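Long-range contacts in NANS (YJHS), A 9-O-acetyl N-acetylneuraminic acid esterase (Escherichia coli O157:H7 EDL933, PDB 3PT5), which hydrolyses the 9-O-acetyl ester of 9-O-acetyl-N-acetylneuraminate, probably letting the bacterium grow on this alternative sialic acid: residues A[133-138]-A[192-197]; A[47-52]-A[113-118]; A[91-96]-A[296-301]. All coordinates share one frame; numbering follows the deposited sequence.

Contact 1 (A[133-138]-A[192-197]); sequences GSAFTA and EFDLMT
Asp194 OD1 accepts two hydrogen bonds, both from Thr137: the backbone N reaches its syn lone pair at 2.8 Å, with a bent N-H...O angle of 139°, and Thr137 OG1 reaches the anti lone pair at 2.6 Å. The two loops joined here follow strands 122-130 and 182-189 of the parallel core, at the C-terminal ends where SGNH hydrolases build their active site. On the other carboxylate oxygen, the syn lone pair of OD2 takes Phe136 N at 2.9 Å along an almost straight line (178°), and Gln190 NE2 adds a second donor. With each oxygen held twice, the buried carboxylate cannot easily turn and is probably ionised. Thr137 OG1 sits in the crowded position between its backbone N and carbonyl carbon (chi1 70°), from which it donates a hydrogen bond to Asp194 OD1 while accepting one from Thr197 OG1 at 2.7 Å. This chain of hydroxyls ties Thr197 into the same network. Phe136 turns its ring away into helix 203-218, but its edge passes Asp194 OD2. At the other end Phe193 lies between two groups: Met196 CE packs on one ring face, and over the opposite face Gly133 CA makes a CH-pi contact 3.8 Å from the ring centroid.

Contact 2 (A[47-52]-A[113-118]); sequences APHPRI and KLLPFI
Leu115 splits its two methyls between two flat polar groups. Its CG is anti to the backbone N (chi1 -169°), and chi2 of 71° spreads the branches so that CD2 meets His49 and CD1 meets Arg51. Leu115 CD2 stands over the centre of the imidazole, 3.8 Å from the centroid of the His49 ring, in a CH-pi contact almost along the ring normal. Pro50 CD lies on the opposite face of that ring. The rotation of the His49 ring is fixed from the edge as well, because His49 ND1 accepts Arg51 N at 2.8 Å close to the ring plane; ND1 therefore carries no proton. The bond lies within the type I turn from His49 to Ile52, which Ile52 N closes on His49 O and which leads into strand 52-55. Leu115 opens a short 3-10 segment, 115-117, on the way from helix 107-114 to strand 122-130, so the contact joins the approaches to two neighbouring parallel strands of the SGNH alpha/beta sheet, at their N-terminal ends. Arg51 is bent at chi3 (68°), which lays its guanidinium flat against Leu115, with Arg51 CZ 3.7 Å from Leu115 CD1. Arg51 NH2 also meets Ile118 CG1 tip to tip at 3.8 Å. Arg51 NH2 has two acceptors, Ala122 O and a water in the guanidinium plane; the water in turn donates to Leu115 O at 2.8 Å and, over a longer span, to Ile118 O. Ile52, with CG1 anti to its carbonyl carbon and an extended chain, brings CD1 to 4.1 Å from Leu115 CD2.

Contact 3 (A[91-96]-A[296-301]); sequences HPLATN and SAYRSP
Leu93 and Tyr298 meet methyl to face: Leu93 CD1 stands over the centre of the phenol ring, 3.7 Å from the centroid and 12° off the ring normal. Beside this pair, the His91 imidazole and the Arg299 guanidinium are set nearly perpendicular, their planes 89° apart. The Arg299 chain bends at chi2 so that the guanidinium lays one face against the His91 backbone. Arg299 NH1 and His91 N come within 3.4 Å, but as two donors they do not bond; the guanidinium is held by other acceptors, NH2 by Asn303 O and Tyr89 O and NE by Glu37 O. His91 CE1 approaches Tyr298 CB obliquely at 3.8 Å. The imidazole is fixed at both nitrogens, ND1 accepting Leu93 N at 3.0 Å and NE2 bonding to Gly295 O, a pattern consistent with a neutral ring protonated on NE2. Pro92 CD lies on one face of the His91 ring and meets Arg299 CG, while Pro92 CG comes to 3.2 Å from Tyr298 O. The arrangement fits a type I turn, His91 to Ala94, onto the long loop between strand 265-268 and the C-terminal helix 315-335, the loop that in SGNH hydrolases typically carries the catalytic histidine.

Contacts 1 and 2 lie on opposite sides of the chain's centre, their own centres 33 Å apart, and contact 3 is 28 Å from each, centre to centre. The closest approach, about 11 Å between nearest atoms, is that of contacts 2 and 3, whose segments alternate along the chain; contact 1 is nested within the loop that contact 3 closes. Contact 1 borders the expected catalytic region: Ser134 and Glu192 touch Gln29, and Glu192 bonds to Asn31, residues flanking the probable nucleophilic serine of the family's GQSN motif. Segment 296-301 of contact 3 belongs to the loop expected to carry the catalytic histidine. Contact 2 lies at the N-terminal ends of parallel strands, remote from that region.

Contact 1 (A[133-138]-A[192-197])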
loop_
_atom_site.group_PDB
_atom_site.type_symbol
_atom_site.label_atom_id
_atom_site.label_comp_id
_atom_site.label_asym_id
_atom_site.label_seq_id
_atom_site.Cartn_x
_atom_site.Cartn_y
_atom_site.Cartn_z
ATOM N N GLY A 133 11.594 -1.335 2.279
ATOM C CA GLY A 133 12.998 -1.426 1.889
ATOM C C GLY A 133 13.236 -2.263 0.656
ATOM O O GLY A 133 14.287 -2.910 0.521
ATOM N N SER A 134 12.264 -2.258 -0.238
ATOM C CA SER A 134 12.373 -2.967 -1.503
ATOM C C SER A 134 12.750 -1.980 -2.614
ATOM O O SER A 134 12.538 -0.755 -2.502
ATOM C CB SER A 134 11.071 -3.735 -1.799
ATOM O OG SER A 134 9.991 -2.829 -1.911
ATOM N N ALA A 135 13.340 -2.505 -3.685
ATOM C CA ALA A 135 13.889 -1.639 -4.729
ATOM C C ALA A 135 14.105 -2.397 -6.022
ATOM O O ALA A 135 14.089 -3.604 -6.014
ATOM C CB ALA A 135 15.219 -1.049 -4.273
ATOM N N PHE A 136 14.348 -1.656 -7.096
ATOM C CA PHE A 136 14.754 -2.280 -8.358
ATOM C C PHE A 136 16.245 -2.466 -8.467
ATOM O O PHE A 136 16.700 -3.364 -9.191
ATOM C CB PHE A 136 14.272 -1.455 -9.549
ATOM C CG PHE A 136 12.787 -1.565 -9.788
ATOM C CD1 PHE A 136 12.244 -2.622 -10.535
ATOM C CD2 PHE A 136 11.916 -0.625 -9.236
ATOM C CE1 PHE A 136 10.866 -2.709 -10.746
ATOM C CE2 PHE A 136 10.522 -0.714 -9.432
ATOM C CZ PHE A 136 10.000 -1.761 -10.196
ATOM N N THR A 137 16.999 -1.616 -7.771
ATOM C CA THR A 137 18.462 -1.591 -7.938
ATOM C C THR A 137 19.279 -2.134 -6.759
ATOM O O THR A 137 20.524 -2.082 -6.766
ATOM C CB THR A 137 18.963 -0.183 -8.400
ATOM O OG1 THR A 137 18.823 0.794 -7.346
ATOM C CG2 THR A 137 18.203 0.291 -9.635
ATOM N N ALA A 138 18.581 -2.632 -5.733
ATOM C CA ALA A 138 19.212 -3.191 -4.544
ATOM C C ALA A 138 18.201 -4.057 -3.839
ATOM O O ALA A 138 16.988 -3.837 -3.957
ATOM C CB ALA A 138 19.673 -2.088 -3.624
ATOM N N GLU A 192 11.769 5.172 -3.151
ATOM C CA GLU A 192 12.633 5.779 -2.117
ATOM C C GLU A 192 14.037 5.175 -2.091
ATOM O O GLU A 192 15.018 5.907 -2.109
ATOM C CB GLU A 192 12.019 5.563 -0.745
ATOM C CG GLU A 192 10.840 6.496 -0.417
ATOM C CD GLU A 192 9.483 5.966 -0.858
ATOM O OE1 GLU A 192 9.396 4.920 -1.528
ATOM O OE2 GLU A 192 8.455 6.646 -0.524
ATOM N N PHE A 193 14.132 3.854 -1.987
ATOM C CA PHE A 193 15.487 3.250 -1.856
ATOM C C PHE A 193 16.287 3.398 -3.133
ATOM O O PHE A 193 17.519 3.565 -3.097
ATOM C CB PHE A 193 15.422 1.794 -1.403
ATOM C CG PHE A 193 15.382 1.638 0.087
ATOM C CD1 PHE A 193 14.791 2.613 0.892
ATOM C CD2 PHE A 193 15.943 0.520 0.694
ATOM C CE1 PHE A 193 14.761 2.475 2.261
ATOM C CE2 PHE A 193 15.922 0.388 2.074
ATOM C CZ PHE A 193 15.341 1.354 2.854
ATOM N N ASP A 194 15.601 3.362 -4.257
ATOM C CA ASP A 194 16.287 3.561 -5.550
ATOM C C ASP A 194 16.866 4.975 -5.705
ATOM O O ASP A 194 17.838 5.162 -6.436
ATOM C CB ASP A 194 15.385 3.183 -6.728
ATOM C CG ASP A 194 15.205 1.674 -6.859
ATOM O OD1 ASP A 194 16.228 0.943 -6.943
ATOM O OD2 ASP A 194 14.054 1.203 -6.895
ATOM N N LEU A 195 16.297 5.952 -5.008
ATOM C CA LEU A 195 16.836 7.312 -5.016
ATOM C C LEU A 195 18.261 7.381 -4.506
ATOM O O LEU A 195 19.003 8.304 -4.839
ATOM C CB LEU A 195 16.011 8.235 -4.133
ATOM C CG LEU A 195 14.558 8.480 -4.485
ATOM C CD1 LEU A 195 13.888 9.238 -3.330
ATOM C CD2 LEU A 195 14.474 9.269 -5.753
ATOM N N MET A 196 18.628 6.430 -3.654
ATOM C CA MET A 196 19.910 6.452 -2.958
ATOM C C MET A 196 21.040 5.795 -3.718
ATOM O O MET A 196 22.202 6.010 -3.378
ATOM C CB MET A 196 19.770 5.755 -1.601
ATOM C CG MET A 196 18.852 6.490 -0.671
ATOM S SD MET A 196 18.939 5.804 0.984
ATOM C CE MET A 196 17.786 4.491 0.869
ATOM N N THR A 197 20.702 4.942 -4.694
ATOM C CA THR A 197 21.734 4.092 -5.310
ATOM C C THR A 197 22.418 4.826 -6.463
ATOM O O THR A 197 21.866 5.777 -7.037
ATOM C CB THR A 197 21.219 2.692 -5.790
ATOM O OG1 THR A 197 20.489 2.841 -7.009
ATOM C CG2 THR A 197 20.333 2.015 -4.757
#

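Contact 2 (A[47-52]-A[113-118])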
loop_
_atom_site.group_PDB
_atom_site.type_symbol
_atom_site.label_atom_id
_atom_site.label_comp_id
_atom_site.label_asym_id
_atom_site.label_seq_id
_atom_site.Cartn_x
_atom_site.Cartn_y
_atom_site.Cartn_z
ATOM N N ALA A 47 -11.736 1.720 11.718
ATOM C CA ALA A 47 -12.675 0.627 11.906
ATOM C C ALA A 47 -12.744 -0.259 10.660
ATOM O O ALA A 47 -12.946 0.237 9.543
ATOM C CB ALA A 47 -14.078 1.195 12.206
ATOM N N PRO A 48 -12.618 -1.580 10.837
ATOM C CA PRO A 48 -12.831 -2.495 9.711
ATOM C C PRO A 48 -14.313 -2.431 9.317
ATOM O O PRO A 48 -15.125 -1.969 10.113
ATOM C CB PRO A 48 -12.527 -3.858 10.326
ATOM C CG PRO A 48 -11.619 -3.538 11.527
ATOM C CD PRO A 48 -12.230 -2.301 12.064
ATOM N N HIS A 49 -14.648 -2.861 8.105
ATOM C CA HIS A 49 -16.047 -2.867 7.646
ATOM C C HIS A 49 -16.325 -4.213 7.022
ATOM O O HIS A 49 -15.446 -4.766 6.363
ATOM C CB HIS A 49 -16.270 -1.753 6.619
ATOM C CG HIS A 49 -17.694 -1.620 6.184
ATOM N ND1 HIS A 49 -18.303 -2.535 5.360
ATOM C CD2 HIS A 49 -18.631 -0.687 6.471
ATOM C CE1 HIS A 49 -19.559 -2.174 5.153
ATOM N NE2 HIS A 49 -19.785 -1.064 5.829
ATOM N N PRO A 50 -17.535 -4.781 7.248
ATOM C CA PRO A 50 -17.789 -6.113 6.703
ATOM C C PRO A 50 -17.713 -6.263 5.184
ATOM O O PRO A 50 -17.615 -7.383 4.685
ATOM C CB PRO A 50 -19.216 -6.429 7.175
ATOM C CG PRO A 50 -19.459 -5.551 8.313
ATOM C CD PRO A 50 -18.645 -4.303 8.098
ATOM N N ARG A 51 -17.801 -5.150 4.452
ATOM C CA ARG A 51 -17.748 -5.204 3.006
ATOM C C ARG A 51 -16.339 -4.972 2.453
ATOM O O ARG A 51 -16.147 -5.003 1.231
ATOM C CB ARG A 51 -18.748 -4.226 2.383
ATOM C CG ARG A 51 -20.205 -4.670 2.544
ATOM C CD ARG A 51 -21.093 -3.489 2.192
ATOM N NE ARG A 51 -21.027 -3.154 0.774
ATOM C CZ ARG A 51 -21.355 -1.959 0.273
ATOM N NH1 ARG A 51 -21.770 -0.984 1.093
ATOM N NH2 ARG A 51 -21.277 -1.726 -1.035
ATOM N N ILE A 52 -15.360 -4.782 3.347
ATOM C CA ILE A 52 -14.018 -4.378 2.902
ATOM C C ILE A 52 -13.032 -5.445 3.350
ATOM O O ILE A 52 -12.858 -5.653 4.556
ATOM C CB ILE A 52 -13.616 -3.033 3.507
ATOM C CG1 ILE A 52 -14.589 -1.948 3.041
ATOM C CG2 ILE A 52 -12.154 -2.671 3.124
ATOM C CD1 ILE A 52 -14.315 -0.589 3.614
ATOM N N LYS A 113 -13.194 5.014 1.729
ATOM C CA LYS A 113 -13.625 6.208 0.987
ATOM C C LYS A 113 -14.210 5.896 -0.398
ATOM O O LYS A 113 -14.982 6.692 -0.935
ATOM C CB LYS A 113 -12.504 7.254 0.925
ATOM C CG LYS A 113 -12.223 7.868 2.296
ATOM C CD LYS A 113 -10.937 8.726 2.290
ATOM C CE LYS A 113 -10.604 9.214 3.717
ATOM N NZ LYS A 113 -9.428 10.110 3.655
ATOM N N LEU A 114 -13.856 4.735 -0.956
ATOM C CA LEU A 114 -14.434 4.247 -2.230
ATOM C C LEU A 114 -15.808 3.565 -2.065
ATOM O O LEU A 114 -16.645 3.601 -2.972
ATOM C CB LEU A 114 -13.496 3.244 -2.871
ATOM C CG LEU A 114 -12.174 3.690 -3.480
ATOM C CD1 LEU A 114 -11.341 2.436 -3.836
ATOM C CD2 LEU A 114 -12.438 4.549 -4.750
ATOM N N LEU A 115 -16.033 2.944 -0.908
ATOM C CA LEU A 115 -17.202 2.095 -0.720
ATOM C C LEU A 115 -18.516 2.811 -1.023
ATOM O O LEU A 115 -19.404 2.199 -1.608
ATOM C CB LEU A 115 -17.211 1.503 0.706
ATOM C CG LEU A 115 -18.201 0.385 1.024
ATOM C CD1 LEU A 115 -17.849 -0.927 0.355
ATOM C CD2 LEU A 115 -18.223 0.261 2.528
ATOM N N PRO A 116 -18.646 4.115 -0.663
ATOM C CA PRO A 116 -19.981 4.694 -0.902
ATOM C C PRO A 116 -20.338 4.799 -2.368
ATOM O O PRO A 116 -21.509 5.001 -2.706
ATOM C CB PRO A 116 -19.865 6.098 -0.306
ATOM C CG PRO A 116 -18.735 6.044 0.627
ATOM C CD PRO A 116 -17.783 5.043 0.103
ATOM N N PHE A 117 -19.350 4.637 -3.241
ATOM C CA PHE A 117 -19.545 4.841 -4.670
ATOM C C PHE A 117 -19.844 3.588 -5.495
ATOM O O PHE A 117 -20.057 3.654 -6.718
ATOM C CB PHE A 117 -18.317 5.568 -5.205
ATOM C CG PHE A 117 -18.179 6.949 -4.667
ATOM C CD1 PHE A 117 -18.908 8.003 -5.218
ATOM C CD2 PHE A 117 -17.346 7.200 -3.595
ATOM C CE1 PHE A 117 -18.775 9.289 -4.711
ATOM C CE2 PHE A 117 -17.201 8.458 -3.098
ATOM C CZ PHE A 117 -17.919 9.518 -3.653
ATOM N N ILE A 118 -19.885 2.438 -4.830
ATOM C CA ILE A 118 -20.084 1.154 -5.544
ATOM C C ILE A 118 -21.431 0.528 -5.175
ATOM O O ILE A 118 -22.059 0.944 -4.200
ATOM C CB ILE A 118 -18.925 0.132 -5.254
ATOM C CG1 ILE A 118 -19.039 -0.417 -3.843
ATOM C CG2 ILE A 118 -17.528 0.735 -5.509
ATOM C CD1 ILE A 118 -18.041 -1.492 -3.526
HETATM O O HOH W 1 -21.880 1.096 -0.996
#

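Contact 3 (A[91-96]-A[296-301])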
loop_
_atom_site.group_PDB
_atom_site.type_symbol
_atom_site.label_atom_id
_atom_site.label_comp_id
_atom_site.label_asym_id
_atom_site.label_seq_id
_atom_site.Cartn_x
_atom_site.Cartn_y
_atom_site.Cartn_z
ATOM N N HIS A 91 2.306 0.566 19.009
ATOM C CA HIS A 91 2.515 1.839 19.641
ATOM C C HIS A 91 2.620 1.619 21.165
ATOM O O HIS A 91 1.898 0.789 21.721
ATOM C CB HIS A 91 1.304 2.722 19.328
ATOM C CG HIS A 91 1.495 4.140 19.706
ATOM N ND1 HIS A 91 1.318 4.593 20.994
ATOM C CD2 HIS A 91 1.856 5.220 18.970
ATOM C CE1 HIS A 91 1.542 5.893 21.038
ATOM N NE2 HIS A 91 1.874 6.300 19.821
ATOM N N PRO A 92 3.547 2.313 21.842
ATOM C CA PRO A 92 3.659 2.134 23.322
ATOM C C PRO A 92 2.351 2.295 24.116
ATOM O O PRO A 92 2.194 1.683 25.179
ATOM C CB PRO A 92 4.651 3.217 23.759
ATOM C CG PRO A 92 5.112 3.915 22.501
ATOM C CD PRO A 92 4.523 3.275 21.292
ATOM N N LEU A 93 1.446 3.136 23.631
ATOM C CA LEU A 93 0.206 3.470 24.362
ATOM C C LEU A 93 -1.005 2.723 23.791
ATOM O O LEU A 93 -2.152 3.124 24.016
ATOM C CB LEU A 93 -0.029 4.984 24.353
ATOM C CG LEU A 93 1.129 5.909 24.764
ATOM C CD1 LEU A 93 0.655 7.361 24.671
ATOM C CD2 LEU A 93 1.725 5.564 26.172
ATOM N N ALA A 94 -0.761 1.648 23.048
ATOM C CA ALA A 94 -1.850 0.764 22.637
ATOM C C ALA A 94 -2.296 -0.102 23.824
ATOM O O ALA A 94 -1.463 -0.823 24.427
ATOM C CB ALA A 94 -1.423 -0.114 21.484
ATOM N N THR A 95 -3.594 -0.017 24.136
ATOM C CA THR A 95 -4.252 -0.795 25.210
ATOM C C THR A 95 -4.488 -2.233 24.773
ATOM O O THR A 95 -4.004 -3.194 25.402
ATOM C CB THR A 95 -5.656 -0.226 25.534
ATOM O OG1 THR A 95 -5.598 1.196 25.684
ATOM C CG2 THR A 95 -6.244 -0.875 26.805
ATOM N N ASN A 96 -5.255 -2.370 23.693
ATOM C CA ASN A 96 -5.747 -3.647 23.252
ATOM C C ASN A 96 -4.983 -4.052 22.012
ATOM O O ASN A 96 -5.219 -3.520 20.929
ATOM C CB ASN A 96 -7.255 -3.538 22.976
ATOM C CG ASN A 96 -7.905 -4.870 22.611
ATOM O OD1 ASN A 96 -7.235 -5.871 22.347
ATOM N ND2 ASN A 96 -9.226 -4.877 22.594
ATOM N N SER A 296 3.314 9.806 16.839
ATOM C CA SER A 296 4.621 9.137 16.816
ATOM C C SER A 296 5.618 9.604 17.865
ATOM O O SER A 296 6.621 8.918 18.111
ATOM C CB SER A 296 5.225 9.317 15.437
ATOM O OG SER A 296 5.494 10.700 15.237
ATOM N N ALA A 297 5.333 10.743 18.509
ATOM C CA ALA A 297 6.249 11.329 19.478
ATOM C C ALA A 297 6.503 10.374 20.639
ATOM O O ALA A 297 7.551 10.468 21.267
ATOM C CB ALA A 297 5.687 12.650 20.001
ATOM N N TYR A 298 5.567 9.445 20.873
ATOM C CA TYR A 298 5.667 8.503 21.993
ATOM C C TYR A 298 6.545 7.299 21.717
ATOM O O TYR A 298 6.893 6.539 22.629
ATOM C CB TYR A 298 4.265 8.057 22.464
ATOM C CG TYR A 298 3.563 9.149 23.225
ATOM C CD1 TYR A 298 3.813 9.321 24.593
ATOM C CD2 TYR A 298 2.680 10.015 22.589
ATOM C CE1 TYR A 298 3.203 10.305 25.310
ATOM C CE2 TYR A 298 2.040 11.056 23.333
ATOM C CZ TYR A 298 2.334 11.174 24.696
ATOM O OH TYR A 298 1.755 12.145 25.485
ATOM N N ARG A 299 6.918 7.105 20.453
ATOM C CA ARG A 299 7.786 5.987 20.082
ATOM C C ARG A 299 9.265 6.265 20.371
ATOM O O ARG A 299 9.690 7.406 20.483
ATOM C CB ARG A 299 7.597 5.599 18.613
ATOM C CG ARG A 299 6.204 5.076 18.331
ATOM C CD ARG A 299 6.194 4.025 17.263
ATOM N NE ARG A 299 4.850 3.613 16.876
ATOM C CZ ARG A 299 4.543 2.377 16.442
ATOM N NH1 ARG A 299 3.308 2.061 16.071
ATOM N NH2 ARG A 299 5.484 1.440 16.408
ATOM N N SER A 300 10.027 5.177 20.444
ATOM C CA SER A 300 11.418 5.198 20.886
ATOM C C SER A 300 12.149 4.154 20.033
ATOM O O SER A 300 11.495 3.366 19.367
ATOM C CB SER A 300 11.493 4.820 22.370
ATOM O OG SER A 300 10.819 5.772 23.176
ATOM N N PRO A 301 13.501 4.143 20.038
ATOM C CA PRO A 301 14.186 3.137 19.202
ATOM C C PRO A 301 13.737 1.691 19.447
ATOM O O PRO A 301 13.712 0.896 18.524
ATOM C CB PRO A 301 15.663 3.343 19.535
ATOM C CG PRO A 301 15.732 4.831 19.899
ATOM C CD PRO A 301 14.434 5.138 20.600
#